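Local coordinates for protein nisin leader peptide-processing serine protease NisP (Lactococcus lactis subsp. lactis, PDB 4MZD) that probably acts as a subtilisin-like serine endopeptidase that removes the leader peptide from the precursor of the lantibiotic nisin, at residues D284-G289 with Q377-L382; D306-P311 with R393-V398; S214-T219 with F266-V271; Y208-G213 with T258-L263. All blocks are in the same frame, centred on the assembly; numbering follows the deposited sequence. Where two conformers were deposited one is given.

Contact 1 of 4, residues D284-G289 with Q377-L382; sequences DVIAVG and QLKRFL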
loop_
_atom_site.group_PDB
_atom_site.type_symbol
_atom_site.label_atom_id
_atom_site.label_comp_id
_atom_site.label_asym_id
_atom_site.label_seq_id
_atom_site.Cartn_x
_atom_site.Cartn_y
_atom_site.Cartn_z
ATOM N N ASP A 284 14.846 -0.180 5.250
ATOM C CA ASP A 284 14.923 0.436 3.930
ATOM C C ASP A 284 13.562 0.648 3.273
ATOM O O ASP A 284 13.461 1.328 2.255
ATOM C CB ASP A 284 15.856 -0.363 3.026
ATOM C CG ASP A 284 17.299 -0.302 3.495
ATOM O OD1 ASP A 284 17.672 0.694 4.153
ATOM O OD2 ASP A 284 18.055 -1.250 3.218
ATOM N N VAL A 285 12.521 0.068 3.862
ATOM C CA VAL A 285 11.161 0.221 3.364
ATOM C C VAL A 285 10.558 1.522 3.886
ATOM O O VAL A 285 10.825 1.929 5.014
ATOM C CB VAL A 285 10.301 -1.001 3.783
ATOM C CG1 VAL A 285 8.825 -0.799 3.465
ATOM C CG2 VAL A 285 10.827 -2.262 3.121
ATOM N N ILE A 286 9.751 2.174 3.059
ATOM C CA ILE A 286 8.958 3.316 3.504
ATOM C C ILE A 286 7.616 2.804 4.008
ATOM O O ILE A 286 6.807 2.306 3.231
ATOM C CB ILE A 286 8.769 4.330 2.366
ATOM C CG1 ILE A 286 10.137 4.867 1.939
ATOM C CG2 ILE A 286 7.836 5.457 2.792
ATOM C CD1 ILE A 286 10.113 5.761 0.750
ATOM N N ALA A 287 7.413 2.896 5.320
ATOM C CA ALA A 287 6.164 2.478 5.951
ATOM C C ALA A 287 5.163 3.617 5.902
ATOM O O ALA A 287 5.497 4.758 6.235
ATOM C CB ALA A 287 6.410 2.060 7.395
ATOM N N VAL A 288 3.934 3.303 5.496
ATOM C CA VAL A 288 2.913 4.325 5.317
ATOM C C VAL A 288 1.684 4.014 6.162
ATOM O O VAL A 288 1.081 2.943 6.047
ATOM C CB VAL A 288 2.482 4.454 3.842
ATOM C CG1 VAL A 288 1.491 5.593 3.699
ATOM C CG2 VAL A 288 3.706 4.658 2.941
ATOM N N GLY A 289 1.314 4.963 7.016
ATOM C CA GLY A 289 0.081 4.869 7.774
ATOM C C GLY A 289 -0.952 5.847 7.254
ATOM O O GLY A 289 -0.718 6.574 6.276
ATOM N N GLN A 377 19.056 7.513 -0.688
ATOM C CA GLN A 377 18.921 8.953 -0.840
ATOM C C GLN A 377 17.440 9.336 -0.952
ATOM O O GLN A 377 16.988 10.334 -0.385
ATOM C CB GLN A 377 19.697 9.381 -2.091
ATOM C CG GLN A 377 19.719 10.869 -2.384
ATOM C CD GLN A 377 20.350 11.165 -3.738
ATOM O OE1 GLN A 377 20.390 10.298 -4.617
ATOM N NE2 GLN A 377 20.847 12.384 -3.911
ATOM N N LEU A 378 16.681 8.514 -1.665
ATOM C CA LEU A 378 15.273 8.782 -1.909
ATOM C C LEU A 378 14.437 8.838 -0.622
ATOM O O LEU A 378 13.648 9.769 -0.430
ATOM C CB LEU A 378 14.716 7.742 -2.883
ATOM C CG LEU A 378 13.270 7.952 -3.326
ATOM C CD1 LEU A 378 13.094 9.292 -4.024
ATOM C CD2 LEU A 378 12.839 6.812 -4.230
ATOM N N LYS A 379 14.606 7.851 0.258
ATOM C CA LYS A 379 13.860 7.847 1.518
ATOM C C LYS A 379 14.222 9.056 2.385
ATOM O O LYS A 379 13.343 9.701 2.960
ATOM C CB LYS A 379 14.046 6.541 2.302
ATOM C CG LYS A 379 13.238 6.484 3.598
ATOM C CD LYS A 379 13.272 5.108 4.265
ATOM C CE LYS A 379 12.592 5.161 5.633
ATOM N NZ LYS A 379 12.576 3.863 6.366
ATOM N N ARG A 380 15.513 9.365 2.475
ATOM C CA ARG A 380 15.959 10.537 3.224
ATOM C C ARG A 380 15.297 11.799 2.680
ATOM O O ARG A 380 14.837 12.657 3.437
ATOM C CB ARG A 380 17.488 10.673 3.180
ATOM C CG ARG A 380 18.240 9.629 4.007
ATOM C CD ARG A 380 19.749 9.878 4.035
ATOM N NE ARG A 380 20.431 9.324 2.868
ATOM C CZ ARG A 380 21.067 10.052 1.955
ATOM N NH1 ARG A 380 21.659 9.458 0.926
ATOM N NH2 ARG A 380 21.116 11.372 2.071
ATOM N N PHE A 381 15.249 11.909 1.358
ATOM C CA PHE A 381 14.665 13.077 0.718
ATOM C C PHE A 381 13.180 13.211 1.056
ATOM O O PHE A 381 12.698 14.300 1.362
ATOM C CB PHE A 381 14.886 13.010 -0.793
ATOM C CG PHE A 381 14.295 14.159 -1.546
ATOM C CD1 PHE A 381 14.892 15.406 -1.528
ATOM C CD2 PHE A 381 13.137 13.993 -2.280
ATOM C CE1 PHE A 381 14.343 16.462 -2.232
ATOM C CE2 PHE A 381 12.584 15.046 -2.984
ATOM C CZ PHE A 381 13.188 16.280 -2.961
ATOM N N LEU A 382 12.457 12.097 1.005
ATOM C CA LEU A 382 11.035 12.099 1.327
ATOM C C LEU A 382 10.797 12.601 2.742
ATOM O O LEU A 382 9.977 13.491 2.974
ATOM C CB LEU A 382 10.443 10.693 1.183
ATOM C CG LEU A 382 8.997 10.524 1.668
ATOM C CD1 LEU A 382 8.012 11.278 0.779
ATOM C CD2 LEU A 382 8.635 9.046 1.756
#

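Contact 2 of 4, residues D306-P311 with R393-V398; sequences DAIYAP and RVLNIV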
loop_
_atom_site.group_PDB
_atom_site.type_symbol
_atom_site.label_atom_id
_atom_site.label_comp_id
_atom_site.label_asym_id
_atom_site.label_seq_id
_atom_site.Cartn_x
_atom_site.Cartn_y
_atom_site.Cartn_z
ATOM N N ASP A 306 8.423 5.943 12.792
ATOM C CA ASP A 306 9.263 6.166 11.621
ATOM C C ASP A 306 8.471 6.086 10.317
ATOM O O ASP A 306 9.048 5.923 9.241
ATOM C CB ASP A 306 10.411 5.153 11.590
ATOM C CG ASP A 306 11.175 5.095 12.898
ATOM O OD1 ASP A 306 11.344 6.153 13.538
ATOM O OD2 ASP A 306 11.605 3.989 13.288
ATOM N N ALA A 307 7.150 6.205 10.413
ATOM C CA ALA A 307 6.303 6.159 9.232
ATOM C C ALA A 307 6.012 7.541 8.657
ATOM O O ALA A 307 6.237 8.569 9.299
ATOM C CB ALA A 307 5.010 5.445 9.556
ATOM N N ILE A 308 5.518 7.544 7.430
ATOM C CA ILE A 308 4.876 8.710 6.850
ATOM C C ILE A 308 3.391 8.388 6.747
ATOM O O ILE A 308 3.017 7.217 6.623
ATOM C CB ILE A 308 5.472 9.064 5.475
ATOM C CG1 ILE A 308 4.883 10.375 4.946
ATOM C CG2 ILE A 308 5.268 7.928 4.480
ATOM C CD1 ILE A 308 5.569 10.877 3.692
ATOM N N TYR A 309 2.549 9.413 6.813
ATOM C CA TYR A 309 1.105 9.214 6.788
ATOM C C TYR A 309 0.479 9.932 5.603
ATOM O O TYR A 309 0.947 10.993 5.188
ATOM C CB TYR A 309 0.477 9.699 8.102
ATOM C CG TYR A 309 0.953 8.897 9.293
ATOM C CD1 TYR A 309 0.206 7.834 9.785
ATOM C CD2 TYR A 309 2.168 9.184 9.904
ATOM C CE1 TYR A 309 0.649 7.088 10.859
ATOM C CE2 TYR A 309 2.621 8.440 10.974
ATOM C CZ TYR A 309 1.861 7.391 11.442
ATOM O OH TYR A 309 2.296 6.640 12.510
ATOM N N ALA A 310 -0.570 9.343 5.048
ATOM C CA ALA A 310 -1.302 9.983 3.963
ATOM C C ALA A 310 -2.777 9.606 4.082
ATOM O O ALA A 310 -3.133 8.693 4.829
ATOM C CB ALA A 310 -0.726 9.575 2.613
ATOM N N PRO A 311 -3.657 10.319 3.366
ATOM C CA PRO A 311 -5.090 10.077 3.585
ATOM C C PRO A 311 -5.558 8.652 3.281
ATOM O O PRO A 311 -5.381 8.152 2.166
ATOM C CB PRO A 311 -5.759 11.102 2.663
ATOM C CG PRO A 311 -4.774 12.233 2.635
ATOM C CD PRO A 311 -3.428 11.546 2.583
ATOM N N ARG A 393 4.629 12.991 10.387
ATOM C CA ARG A 393 4.998 13.367 9.037
ATOM C C ARG A 393 3.888 12.962 8.085
ATOM O O ARG A 393 3.429 11.820 8.090
ATOM C CB ARG A 393 6.308 12.701 8.614
ATOM C CG ARG A 393 7.554 13.345 9.181
ATOM C CD ARG A 393 8.771 12.691 8.570
ATOM N NE ARG A 393 8.752 11.249 8.784
ATOM C CZ ARG A 393 9.656 10.592 9.502
ATOM N NH1 ARG A 393 10.662 11.249 10.064
ATOM N NH2 ARG A 393 9.559 9.278 9.647
ATOM N N VAL A 394 3.455 13.909 7.269
ATOM C CA VAL A 394 2.431 13.624 6.279
ATOM C C VAL A 394 2.930 13.963 4.883
ATOM O O VAL A 394 3.780 14.831 4.701
ATOM C CB VAL A 394 1.120 14.378 6.564
ATOM C CG1 VAL A 394 0.536 13.954 7.910
ATOM C CG2 VAL A 394 1.344 15.882 6.511
ATOM N N LEU A 395 2.410 13.243 3.898
ATOM C CA LEU A 395 2.752 13.471 2.501
ATOM C C LEU A 395 2.233 14.823 2.029
ATOM O O LEU A 395 1.059 15.152 2.217
ATOM C CB LEU A 395 2.136 12.376 1.632
ATOM C CG LEU A 395 2.405 12.516 0.132
ATOM C CD1 LEU A 395 3.882 12.293 -0.183
ATOM C CD2 LEU A 395 1.539 11.539 -0.644
ATOM N N ASN A 396 3.117 15.596 1.412
ATOM C CA ASN A 396 2.738 16.836 0.755
ATOM C C ASN A 396 3.526 16.892 -0.537
ATOM O O ASN A 396 4.743 17.084 -0.529
ATOM C CB ASN A 396 3.030 18.050 1.630
ATOM C CG ASN A 396 2.539 19.337 1.006
ATOM O OD1 ASN A 396 3.042 19.765 -0.029
ATOM N ND2 ASN A 396 1.543 19.956 1.627
ATOM N N ILE A 397 2.831 16.692 -1.651
ATOM C CA ILE A 397 3.516 16.497 -2.919
ATOM C C ILE A 397 4.157 17.782 -3.431
ATOM O O ILE A 397 5.219 17.741 -4.044
ATOM C CB ILE A 397 2.588 15.854 -3.969
ATOM C CG1 ILE A 397 2.049 14.530 -3.419
ATOM C CG2 ILE A 397 3.330 15.641 -5.278
ATOM C CD1 ILE A 397 1.119 13.796 -4.349
ATOM N N VAL A 398 3.525 18.922 -3.169
ATOM C CA VAL A 398 4.146 20.189 -3.526
ATOM C C VAL A 398 5.495 20.355 -2.815
ATOM O O VAL A 398 6.498 20.715 -3.442
ATOM C CB VAL A 398 3.207 21.382 -3.261
ATOM C CG1 VAL A 398 3.956 22.693 -3.446
ATOM C CG2 VAL A 398 2.000 21.309 -4.191
HETATM O O HOH W 1 11.693 8.449 10.920
HETATM O O HOH W 2 5.938 10.457 11.277
#

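Contact 3 of 4, residues S214-T219 with F266-V271; sequences SYDDGT and FRSIKV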
loop_
_atom_site.group_PDB
_atom_site.type_symbol
_atom_site.label_atom_id
_atom_site.label_comp_id
_atom_site.label_asym_id
_atom_site.label_seq_id
_atom_site.Cartn_x
_atom_site.Cartn_y
_atom_site.Cartn_z
ATOM N N SER A 214 8.212 -18.232 20.909
ATOM C CA SER A 214 7.699 -19.463 20.323
ATOM C C SER A 214 6.192 -19.589 20.420
ATOM O O SER A 214 5.570 -19.143 21.388
ATOM C CB SER A 214 8.352 -20.682 20.978
ATOM O OG SER A 214 8.068 -20.716 22.363
ATOM N N TYR A 215 5.614 -20.199 19.394
ATOM C CA TYR A 215 4.234 -20.642 19.454
ATOM C C TYR A 215 4.193 -22.013 20.132
ATOM O O TYR A 215 5.232 -22.568 20.497
ATOM C CB TYR A 215 3.655 -20.732 18.050
ATOM C CG TYR A 215 3.585 -19.405 17.330
ATOM C CD1 TYR A 215 2.549 -18.521 17.577
ATOM C CD2 TYR A 215 4.549 -19.043 16.399
ATOM C CE1 TYR A 215 2.467 -17.314 16.922
ATOM C CE2 TYR A 215 4.480 -17.831 15.735
ATOM C CZ TYR A 215 3.430 -16.966 15.998
ATOM O OH TYR A 215 3.308 -15.755 15.337
ATOM N N ASP A 216 2.996 -22.565 20.297
ATOM C CA ASP A 216 2.849 -23.865 20.945
ATOM C C ASP A 216 3.694 -24.941 20.267
ATOM O O ASP A 216 4.137 -25.885 20.919
ATOM C CB ASP A 216 1.379 -24.297 20.991
ATOM C CG ASP A 216 0.597 -23.596 22.088
ATOM O OD1 ASP A 216 1.220 -22.904 22.921
ATOM O OD2 ASP A 216 -0.642 -23.752 22.129
ATOM N N ASP A 217 3.921 -24.805 18.964
ATOM C CA ASP A 217 4.672 -25.821 18.227
ATOM C C ASP A 217 6.186 -25.660 18.361
ATOM O O ASP A 217 6.949 -26.419 17.768
ATOM C CB ASP A 217 4.253 -25.882 16.747
ATOM C CG ASP A 217 4.639 -24.634 15.964
ATOM O OD1 ASP A 217 5.355 -23.763 16.501
ATOM O OD2 ASP A 217 4.227 -24.530 14.787
ATOM N N GLY A 218 6.613 -24.667 19.134
ATOM C CA GLY A 218 8.026 -24.476 19.416
ATOM C C GLY A 218 8.760 -23.579 18.433
ATOM O O GLY A 218 9.932 -23.256 18.641
ATOM N N THR A 219 8.078 -23.176 17.365
ATOM C CA THR A 219 8.706 -22.378 16.318
ATOM C C THR A 219 8.231 -20.931 16.360
ATOM O O THR A 219 7.384 -20.561 17.169
ATOM C CB THR A 219 8.388 -22.942 14.922
ATOM O OG1 THR A 219 7.013 -22.690 14.609
ATOM C CG2 THR A 219 8.673 -24.444 14.865
ATOM N N PHE A 266 -5.671 -14.798 17.725
ATOM C CA PHE A 266 -5.654 -15.493 16.438
ATOM C C PHE A 266 -4.634 -16.621 16.338
ATOM O O PHE A 266 -4.618 -17.350 15.342
ATOM C CB PHE A 266 -5.376 -14.497 15.309
ATOM C CG PHE A 266 -6.273 -13.295 15.325
ATOM C CD1 PHE A 266 -7.598 -13.403 14.946
ATOM C CD2 PHE A 266 -5.791 -12.057 15.713
ATOM C CE1 PHE A 266 -8.429 -12.296 14.958
ATOM C CE2 PHE A 266 -6.615 -10.949 15.731
ATOM C CZ PHE A 266 -7.931 -11.067 15.350
ATOM N N ARG A 267 -3.770 -16.743 17.343
ATOM C CA ARG A 267 -2.656 -17.681 17.295
ATOM C C ARG A 267 -2.424 -18.259 18.671
ATOM O O ARG A 267 -2.914 -17.720 19.662
ATOM C CB ARG A 267 -1.376 -16.976 16.837
ATOM C CG ARG A 267 -1.483 -16.333 15.476
ATOM C CD ARG A 267 -0.184 -15.681 15.056
ATOM N NE ARG A 267 -0.434 -14.813 13.913
ATOM C CZ ARG A 267 0.479 -14.068 13.302
ATOM N NH1 ARG A 267 1.745 -14.086 13.701
ATOM N NH2 ARG A 267 0.109 -13.298 12.281
ATOM N N SER A 268 -1.658 -19.344 18.727
ATOM C CA SER A 268 -1.353 -20.015 19.983
ATOM C C SER A 268 0.090 -19.739 20.401
ATOM O O SER A 268 1.017 -20.402 19.942
ATOM C CB SER A 268 -1.584 -21.520 19.849
ATOM O OG SER A 268 -2.897 -21.794 19.382
ATOM N N ILE A 269 0.267 -18.758 21.280
ATOM C CA ILE A 269 1.596 -18.301 21.681
ATOM C C ILE A 269 2.032 -18.920 23.008
ATOM O O ILE A 269 1.277 -18.920 23.979
ATOM C CB ILE A 269 1.634 -16.758 21.780
ATOM C CG1 ILE A 269 1.364 -16.139 20.403
ATOM C CG2 ILE A 269 2.962 -16.290 22.358
ATOM C CD1 ILE A 269 1.189 -14.638 20.412
ATOM N N LYS A 270 3.251 -19.453 23.038
ATOM C CA LYS A 270 3.781 -20.108 24.229
ATOM C C LYS A 270 4.728 -19.181 24.986
ATOM O O LYS A 270 4.567 -18.955 26.189
ATOM C CB LYS A 270 4.516 -21.392 23.847
ATOM C CG LYS A 270 5.040 -22.166 25.048
ATOM C CD LYS A 270 6.288 -22.973 24.721
ATOM C CE LYS A 270 5.981 -24.173 23.840
ATOM N NZ LYS A 270 5.675 -23.788 22.438
ATOM N N VAL A 271 5.735 -18.677 24.281
ATOM C CA VAL A 271 6.650 -17.686 24.829
ATOM C C VAL A 271 6.602 -16.459 23.930
ATOM O O VAL A 271 7.011 -16.525 22.769
ATOM C CB VAL A 271 8.095 -18.218 24.890
ATOM C CG1 VAL A 271 9.035 -17.151 25.445
ATOM C CG2 VAL A 271 8.163 -19.480 25.739
HETATM O O HOH W 3 -1.190 -20.928 23.611
#

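Contact 4 of 4, residues Y208-G213 with T258-L263; sequences YLMISG and TMINFL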
loop_
_atom_site.group_PDB
_atom_site.type_symbol
_atom_site.label_atom_id
_atom_site.label_comp_id
_atom_site.label_asym_id
_atom_site.label_seq_id
_atom_site.Cartn_x
_atom_site.Cartn_y
_atom_site.Cartn_z
ATOM N N TYR A 208 1.505 -9.843 10.314
ATOM C CA TYR A 208 2.296 -9.763 11.535
ATOM C C TYR A 208 3.131 -11.024 11.712
ATOM O O TYR A 208 2.622 -12.150 11.586
ATOM C CB TYR A 208 1.407 -9.540 12.768
ATOM C CG TYR A 208 0.566 -8.300 12.628
ATOM C CD1 TYR A 208 1.156 -7.044 12.589
ATOM C CD2 TYR A 208 -0.809 -8.384 12.488
ATOM C CE1 TYR A 208 0.400 -5.902 12.415
ATOM C CE2 TYR A 208 -1.578 -7.243 12.317
ATOM C CZ TYR A 208 -0.964 -6.007 12.285
ATOM O OH TYR A 208 -1.708 -4.863 12.110
ATOM N N LEU A 209 4.412 -10.822 12.005
ATOM C CA LEU A 209 5.352 -11.914 12.233
ATOM C C LEU A 209 5.895 -11.817 13.654
ATOM O O LEU A 209 6.326 -10.744 14.079
ATOM C CB LEU A 209 6.518 -11.811 11.250
ATOM C CG LEU A 209 6.154 -11.848 9.762
ATOM C CD1 LEU A 209 7.389 -11.632 8.911
ATOM C CD2 LEU A 209 5.482 -13.162 9.395
ATOM N N MET A 210 5.876 -12.932 14.383
ATOM C CA MET A 210 6.537 -12.993 15.683
ATOM C C MET A 210 7.888 -13.644 15.430
ATOM O O MET A 210 7.957 -14.830 15.099
ATOM C CB MET A 210 5.705 -13.791 16.693
ATOM C CG MET A 210 6.127 -13.570 18.162
ATOM S SD MET A 210 5.104 -14.429 19.457
ATOM C CE MET A 210 5.738 -16.113 19.276
ATOM N N ILE A 211 8.955 -12.860 15.552
ATOM C CA ILE A 211 10.259 -13.283 15.045
ATOM C C ILE A 211 11.208 -13.785 16.131
ATOM O O ILE A 211 12.340 -14.162 15.839
ATOM C CB ILE A 211 10.940 -12.182 14.200
ATOM C CG1 ILE A 211 11.220 -10.927 15.033
ATOM C CG2 ILE A 211 10.076 -11.844 13.006
ATOM C CD1 ILE A 211 12.130 -9.923 14.336
ATOM N N SER A 212 10.748 -13.780 17.378
ATOM C CA SER A 212 11.458 -14.437 18.476
ATOM C C SER A 212 10.399 -15.096 19.350
ATOM O O SER A 212 9.208 -15.018 19.044
ATOM C CB SER A 212 12.320 -13.443 19.266
ATOM O OG SER A 212 11.542 -12.472 19.936
ATOM N N GLY A 213 10.815 -15.758 20.424
ATOM C CA GLY A 213 9.862 -16.493 21.230
ATOM C C GLY A 213 9.368 -17.726 20.500
ATOM O O GLY A 213 10.021 -18.226 19.581
ATOM N N THR A 258 1.001 -5.062 23.452
ATOM C CA THR A 258 -0.283 -4.876 22.798
ATOM C C THR A 258 -0.366 -5.706 21.517
ATOM O O THR A 258 -1.421 -6.248 21.190
ATOM C CB THR A 258 -0.559 -3.388 22.520
ATOM O OG1 THR A 258 -0.747 -2.705 23.767
ATOM C CG2 THR A 258 -1.804 -3.223 21.660
ATOM N N MET A 259 0.752 -5.821 20.804
ATOM C CA MET A 259 0.792 -6.642 19.594
ATOM C C MET A 259 0.695 -8.131 19.930
ATOM O O MET A 259 0.072 -8.901 19.199
ATOM C CB MET A 259 2.053 -6.361 18.771
ATOM C CG MET A 259 2.119 -4.955 18.191
ATOM S SD MET A 259 3.487 -4.714 17.021
ATOM C CE MET A 259 2.702 -5.072 15.445
ATOM N N ILE A 260 1.318 -8.538 21.030
ATOM C CA ILE A 260 1.179 -9.910 21.488
ATOM C C ILE A 260 -0.272 -10.207 21.874
ATOM O O ILE A 260 -0.819 -11.245 21.501
ATOM C CB ILE A 260 2.112 -10.197 22.671
ATOM C CG1 ILE A 260 3.554 -10.311 22.174
ATOM C CG2 ILE A 260 1.699 -11.485 23.384
ATOM C CD1 ILE A 260 3.809 -11.549 21.346
ATOM N N ASN A 261 -0.888 -9.298 22.621
ATOM C CA ASN A 261 -2.287 -9.468 23.001
ATOM C C ASN A 261 -3.186 -9.596 21.779
ATOM O O ASN A 261 -4.128 -10.386 21.769
ATOM C CB ASN A 261 -2.762 -8.311 23.880
ATOM C CG ASN A 261 -2.078 -8.289 25.226
ATOM O OD1 ASN A 261 -1.453 -9.268 25.633
ATOM N ND2 ASN A 261 -2.200 -7.170 25.932
ATOM N N PHE A 262 -2.890 -8.816 20.745
ATOM C CA PHE A 262 -3.635 -8.903 19.498
ATOM C C PHE A 262 -3.445 -10.290 18.881
ATOM O O PHE A 262 -4.414 -10.951 18.517
ATOM C CB PHE A 262 -3.199 -7.785 18.542
ATOM C CG PHE A 262 -3.862 -7.835 17.194
ATOM C CD1 PHE A 262 -5.076 -7.198 16.972
ATOM C CD2 PHE A 262 -3.262 -8.503 16.140
ATOM C CE1 PHE A 262 -5.681 -7.243 15.724
ATOM C CE2 PHE A 262 -3.861 -8.549 14.893
ATOM C CZ PHE A 262 -5.069 -7.919 14.687
ATOM N N LEU A 263 -2.200 -10.750 18.805
ATOM C CA LEU A 263 -1.915 -12.045 18.191
ATOM C C LEU A 263 -2.561 -13.210 18.930
ATOM O O LEU A 263 -2.929 -14.215 18.319
ATOM C CB LEU A 263 -0.410 -12.291 18.080
ATOM C CG LEU A 263 0.357 -11.480 17.040
ATOM C CD1 LEU A 263 1.756 -12.051 16.885
ATOM C CD2 LEU A 263 -0.379 -11.498 15.710
#

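Contact 1 of 4, residues D284-G289 with Q377-L382
Ile286 and Lys379 mark the closest approach of the two backbones, their CA atoms 7.0 Å apart, where the beginning of strand 286-291 passes one side of helix 375-384. At this separation side chains do the joining. Lys379 leaves the helix with CG anti to its own backbone N (chi1 -178°) and stays extended to its tip, long enough to span the gap. Its aliphatic part runs past Ile286 in the opposite sense, CG lying 3.9 Å from Ile286 CG1. Past this contact the ammonium end reaches the strand backbone, NZ donating to Val285 O at 2.9 Å. The nitrogen stands above the carbonyl plane, 39° out of it, and makes a second hydrogen bond to Glu283 O, so two backbone carbonyls hold the tip. One turn on, Leu382 meets the end of Ile286 next to the lysine stem: its CD2 branch fits against the isoleucine, 3.7 Å from CD1 and 3.8 Å from CG2. This is helix-on-sheet packing of the subtilase alpha/beta fold, away from the predicted catalytic residues. Strand 286-291 runs between the parallel strands 241-245 and 308-311; Ile286 and Leu378 both touch Ile241, Ile286 and Leu382 both touch Ile308, and helix 356-370 adds Leu363 against Ile286.

Contact 2 of 4, residues D306-P311 with R393-V398
The Tyr309 ring and the Arg393 guanidinium both meet the opposite segment at their edges. Arg393 O lies in the plane of the ring, 3.4 Å from Tyr309 CD2, and water 2 also sits at that edge; at the guanidinium edge are Asp306 O and water 1, the latter accepting from NH2 at 2.6 Å. The Arg393 chain bends at chi3 (-56°), which folds its end back along 306-307, where NH2 gives a weak hydrogen bond to Ala307 O. NE, buried here, has no partner in the model. Water 2 ties the same carbonyl to the backbone by donating to Ala307 O and accepting from Arg393 N. Next to this polar end, Tyr309 and Val394 form a single beta bridge: Tyr309 N donates to Arg393 O at 2.9 Å, and Leu395 N to Tyr309 O at 3.0 Å. Val394 CA adds a CA-H...O contact to Tyr309 O at 3.2 Å. Apolar groups fill in beside the bridge, Leu395 CB meeting Ala310 CB at 4.1 Å and Ile308 CD1 at 4.3 Å. The bridge thereby attaches the chain leading into helix 397-402, N-capped by Asn396, to strand 308-311, adding one pair at the edge of the mixed sheet of the subtilase alpha/beta fold. That strand pairs with 286-291, whose Ile291 touches both Tyr309 and Val394, while Pro311 packs on helix 73-79 and Ile397 on helix 83-87.

Contact 3 of 4, residues S214-T219 with F266-V271
A surface contact, this short antiparallel pairing joins strand 214-215, just beyond strand 200-210, to the chain between helix 256-264 and strand 275-278. Ser214 N donates to Val271 O at 2.8 Å. Ser214 O in turn accepts from both Lys270 N and Val271 N, each at 2.9 Å. Two residues facing one define a classic beta bulge, and the register shifts by one before Tyr215 pairs with Ile269. Asp216 N then donates to Ser268 O at 3.0 Å as the chain enters a type I turn from Tyr215 to Gly218. In that turn Asp217 OD1 takes Thr219 N and OG1 from the same face of its carboxylate, the former completing an Asx turn. The Tyr215 side chain runs alongside Ile269 and Arg267, crossing them at a slant: CE1 is 3.8 Å from Ile269 CG1, while Ser268 O is at the ring edge. Its hydroxyl accepts from Arg267 NH1 at 2.8 Å, within 10° of the guanidinium plane, and is also hydrogen-bonded to Asp221 OD2. Asp217 and Thr219 reach Arg482 as well, the aspartate through a salt bridge.

Contact 4 of 4, residues Y208-G213 with T258-L263
Tyr208 and Met210, two residues apart on strand 200-210, both direct their side chains at helix 256-264, and the side chains of Met259, Ile260, Phe262 and Leu263 receive them. Here a helix of the subtilase fold lies against its central sheet: strand and helix segments run almost crosswise at 104°, with axes 10.4 Å apart, a spacing bridged by side chains alone. Tyr208 is the larger bump. Its ring lies across a shallow seat made by Met259, Phe262 and Leu263, all on one side of its plane, with Leu263 at CB. In the conformer given, Met259 CE comes to 3.8 Å from Tyr208 CD1. Along its other flank, Tyr208 CE2 meets Phe262 CE2 at 3.7 Å; the two rings are steeply inclined, planes at 76° and centroids 5.5 Å apart. Leu263 touches both strand side chains by its branches: CD2 lies 4.0 Å from Tyr208 CB, and CD1 faces Met210 CB. The phenolic hydroxyl is hydrogen-bonded to Asp249 and Asn302, and Arg488 makes a cation-pi contact with the ring. Val275 of the neighbouring antiparallel strand 275-278 touches both Ile260 and Leu263, so the helix rests on more than one strand. Met210 supplies the second bump. Its chain leaves the strand with CG anti to the backbone N (chi1 -164°), and the sulfur SD comes to rest 3.7 Å from the terminal methyl CD1 of Ile260.

In the fold
The four contacts form two touching pairs. Contacts 1 and 2, centres 10 Å apart, meet through neighbouring parallel strands: Gly289 N lies 2.9 Å from Ile308 O and Ala287 O 3.0 Å from Ile308 N, both probable hydrogen bonds. Contacts 3 and 4, likewise 10 Å between centres, join where Arg267 NH2 approaches Tyr208 O at 2.8 Å and Ile269 packs on Leu263. The pairs are well separated, contacts 1 and 4 being 24 Å apart between centres, yet contacts 1, 2 and 4 all reach the same mixed sheet. Contact 2 comes nearest the predicted charge relay, with the Ala310 side chain about 11 Å from that of Ser353; contact 3 lies at the periphery.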